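Local coordinates for protein N-acetyltransferase (Escherichia coli, PDB 6GTQ) that probably transfers an acetyl group from acetyl-CoA to an amine of its acceptor, as a member of the GNAT acetyltransferase family, at residues Y65-S70 and V94-L99. The protein carries 1 engineered substitution. Residues are numbered along the deposited sequence; the frame is centred on the assembly and turned at random. Where two conformers were deposited one is given.
Sequences YTLCGS and VTLGRL. With ACT (acetate ion), chain H.
Thr66 faces both Gly97 and Arg98 in an antiparallel strand pair: its O accepts Gly97 N at 3.2 Å, while its N reaches Arg98 O. Two residues opposite one make a beta bulge, and the register slips from Leu67–Leu96 to Tyr65–Leu99. Gly97 turns there with phi/psi of -89°/-19°. Past the bulge the ladder is regular: Thr95 N to Cys68 O is short and nearly straight (2.7 Å), and Cys68 N returns to Thr95 O at 3.0 Å. Thr66 OG1, lodged between the backbone N and carbonyl carbon (chi1 68°), donates to O of an acetate, probably from the crystallisation liquor, at 2.7 Å. The same hydroxyl accepts from a water, which in turn takes a hydrogen bond from Arg98 NH2 at the guanidinium edge. The acetate methyl rests beside Thr95 CG2 and Gly97 N. At the far end of this face, Ser70 OG and Thr95 OG1 lie 2.7 Å apart, and Ser93 OG also bonds Ser70 OG. The other face, with Tyr65, Leu67, Val94, Leu96 and Leu99, is apolar: Leu67 CD2 meets Val94 CG1 at 3.6 Å, and Leu99 CD1 touches Tyr65 CB at 3.8 Å. The Tyr65 ring leads away from the partner strand, and its OH bonds His117. A bulge in the strand equivalent to 90-101 is a GNAT hallmark, associated in the family with the splay from the parallel neighbour (here 133-137) where acetyl-CoA enters. Around the pair, Tyr65, Leu96 and Leu99 pack on helix 110-129, and Thr66 and Arg98 on helix 28-36, where Arg98 makes a cation-pi contact with Phe33. Thr95 OG1 bonds the backbone of a different protein chain in the assembly; strands 48-53 and 133-137 flank the two central strands.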
loop_
_atom_site.group_PDB
_atom_site.type_symbol
_atom_site.label_atom_id
_atom_site.label_comp_id
_atom_site.label_asym_id
_atom_site.label_seq_id
_atom_site.Cartn_x
_atom_site.Cartn_y
_atom_site.Cartn_z
ATOM N N TYR A 65 6.305 2.729 -2.220
ATOM C CA TYR A 65 5.160 2.677 -1.319
ATOM C C TYR A 65 5.653 2.749 0.128
ATOM O O TYR A 65 6.802 2.409 0.394
ATOM C CB TYR A 65 4.180 1.512 -1.612
ATOM C CG TYR A 65 4.560 0.141 -1.091
ATOM C CD1 TYR A 65 4.368 -0.195 0.248
ATOM C CD2 TYR A 65 4.978 -0.866 -1.962
ATOM C CE1 TYR A 65 4.677 -1.465 0.727
ATOM C CE2 TYR A 65 5.268 -2.150 -1.497
ATOM C CZ TYR A 65 5.116 -2.442 -0.150
ATOM O OH TYR A 65 5.426 -3.690 0.327
ATOM N N THR A 66 4.824 3.285 1.032
ATOM C CA THR A 66 5.139 3.394 2.466
ATOM C C THR A 66 4.071 2.694 3.302
ATOM O O THR A 66 2.889 2.784 2.984
ATOM C CB THR A 66 5.393 4.851 2.930
ATOM O OG1 THR A 66 4.181 5.607 2.866
ATOM C CG2 THR A 66 6.506 5.542 2.157
ATOM N N LEU A 67 4.505 1.992 4.363
ATOM C CA LEU A 67 3.654 1.289 5.320
ATOM C C LEU A 67 3.953 1.723 6.736
ATOM O O LEU A 67 5.109 2.018 7.084
ATOM C CB LEU A 67 3.909 -0.229 5.286
ATOM C CG LEU A 67 3.444 -1.052 4.114
ATOM C CD1 LEU A 67 3.891 -2.479 4.295
ATOM C CD2 LEU A 67 1.924 -1.006 3.947
ATOM N N CYS A 68 2.904 1.711 7.565
ATOM C CA CYS A 68 2.994 1.982 8.995
ATOM C C CYS A 68 1.851 1.310 9.732
ATOM O O CYS A 68 0.731 1.261 9.232
ATOM C CB CYS A 68 3.079 3.469 9.318
ATOM S SG CYS A 68 3.518 3.813 11.044
ATOM N N GLY A 69 2.154 0.783 10.910
ATOM C CA GLY A 69 1.167 0.131 11.759
ATOM C C GLY A 69 0.160 1.150 12.259
ATOM O O GLY A 69 0.505 2.308 12.523
ATOM N N SER A 70 -1.105 0.749 12.333
ATOM C CA SER A 70 -2.175 1.636 12.767
ATOM C C SER A 70 -3.230 0.860 13.524
ATOM O O SER A 70 -3.064 -0.336 13.770
ATOM C CB SER A 70 -2.791 2.341 11.559
ATOM O OG SER A 70 -3.086 1.441 10.502
ATOM N N VAL A 94 -2.604 -1.997 9.310
ATOM C CA VAL A 94 -1.450 -1.382 8.667
ATOM C C VAL A 94 -1.992 -0.386 7.652
ATOM O O VAL A 94 -2.942 -0.696 6.930
ATOM C CB VAL A 94 -0.502 -2.413 8.003
ATOM C CG1 VAL A 94 0.653 -1.708 7.284
ATOM C CG2 VAL A 94 0.028 -3.423 9.029
ATOM N N THR A 95 -1.402 0.805 7.597
ATOM C CA THR A 95 -1.789 1.815 6.618
ATOM C C THR A 95 -0.742 1.927 5.508
ATOM O O THR A 95 0.450 2.044 5.794
ATOM C CB THR A 95 -2.061 3.162 7.301
ATOM O OG1 THR A 95 -3.084 2.993 8.275
ATOM C CG2 THR A 95 -2.482 4.240 6.327
ATOM N N LEU A 96 -1.201 1.900 4.246
ATOM C CA LEU A 96 -0.378 2.163 3.071
ATOM C C LEU A 96 -0.697 3.645 2.799
ATOM O O LEU A 96 -1.785 3.961 2.306
ATOM C CB LEU A 96 -0.813 1.284 1.890
ATOM C CG LEU A 96 0.230 0.953 0.801
ATOM C CD1 LEU A 96 -0.344 -0.038 -0.192
ATOM C CD2 LEU A 96 0.642 2.166 0.028
ATOM N N GLY A 97 0.203 4.533 3.218
ATOM C CA GLY A 97 0.004 5.977 3.134
ATOM C C GLY A 97 0.446 6.686 1.873
ATOM O O GLY A 97 0.012 7.811 1.622
ATOM N N ARG A 98 1.327 6.063 1.093
ATOM C CA ARG A 98 1.861 6.641 -0.136
ATOM C C ARG A 98 2.138 5.565 -1.143
ATOM O O ARG A 98 2.676 4.517 -0.800
ATOM C CB ARG A 98 3.163 7.425 0.139
ATOM C CG ARG A 98 2.939 8.881 0.482
ATOM C CD ARG A 98 4.033 9.423 1.352
ATOM N NE ARG A 98 3.865 10.854 1.604
ATOM C CZ ARG A 98 3.883 11.422 2.807
ATOM N NH1 ARG A 98 3.721 12.734 2.929
ATOM N NH2 ARG A 98 4.079 10.686 3.895
ATOM N N LEU A 99 1.793 5.841 -2.397
ATOM C CA LEU A 99 2.024 4.969 -3.542
ATOM C C LEU A 99 2.300 5.861 -4.735
ATOM O O LEU A 99 1.489 6.734 -5.058
ATOM C CB LEU A 99 0.822 4.020 -3.794
ATOM C CG LEU A 99 0.938 3.021 -4.967
ATOM C CD1 LEU A 99 1.861 1.863 -4.642
ATOM C CD2 LEU A 99 -0.416 2.471 -5.337
HETATM C C ACT H . 2.616 5.750 6.185
HETATM O O ACT H . 3.134 5.087 5.325
HETATM O OXT ACT H . 3.183 6.638 6.826
HETATM C CH3 ACT H . 1.152 5.456 6.479
HETATM O O HOH W 1 3.852 7.999 4.156
#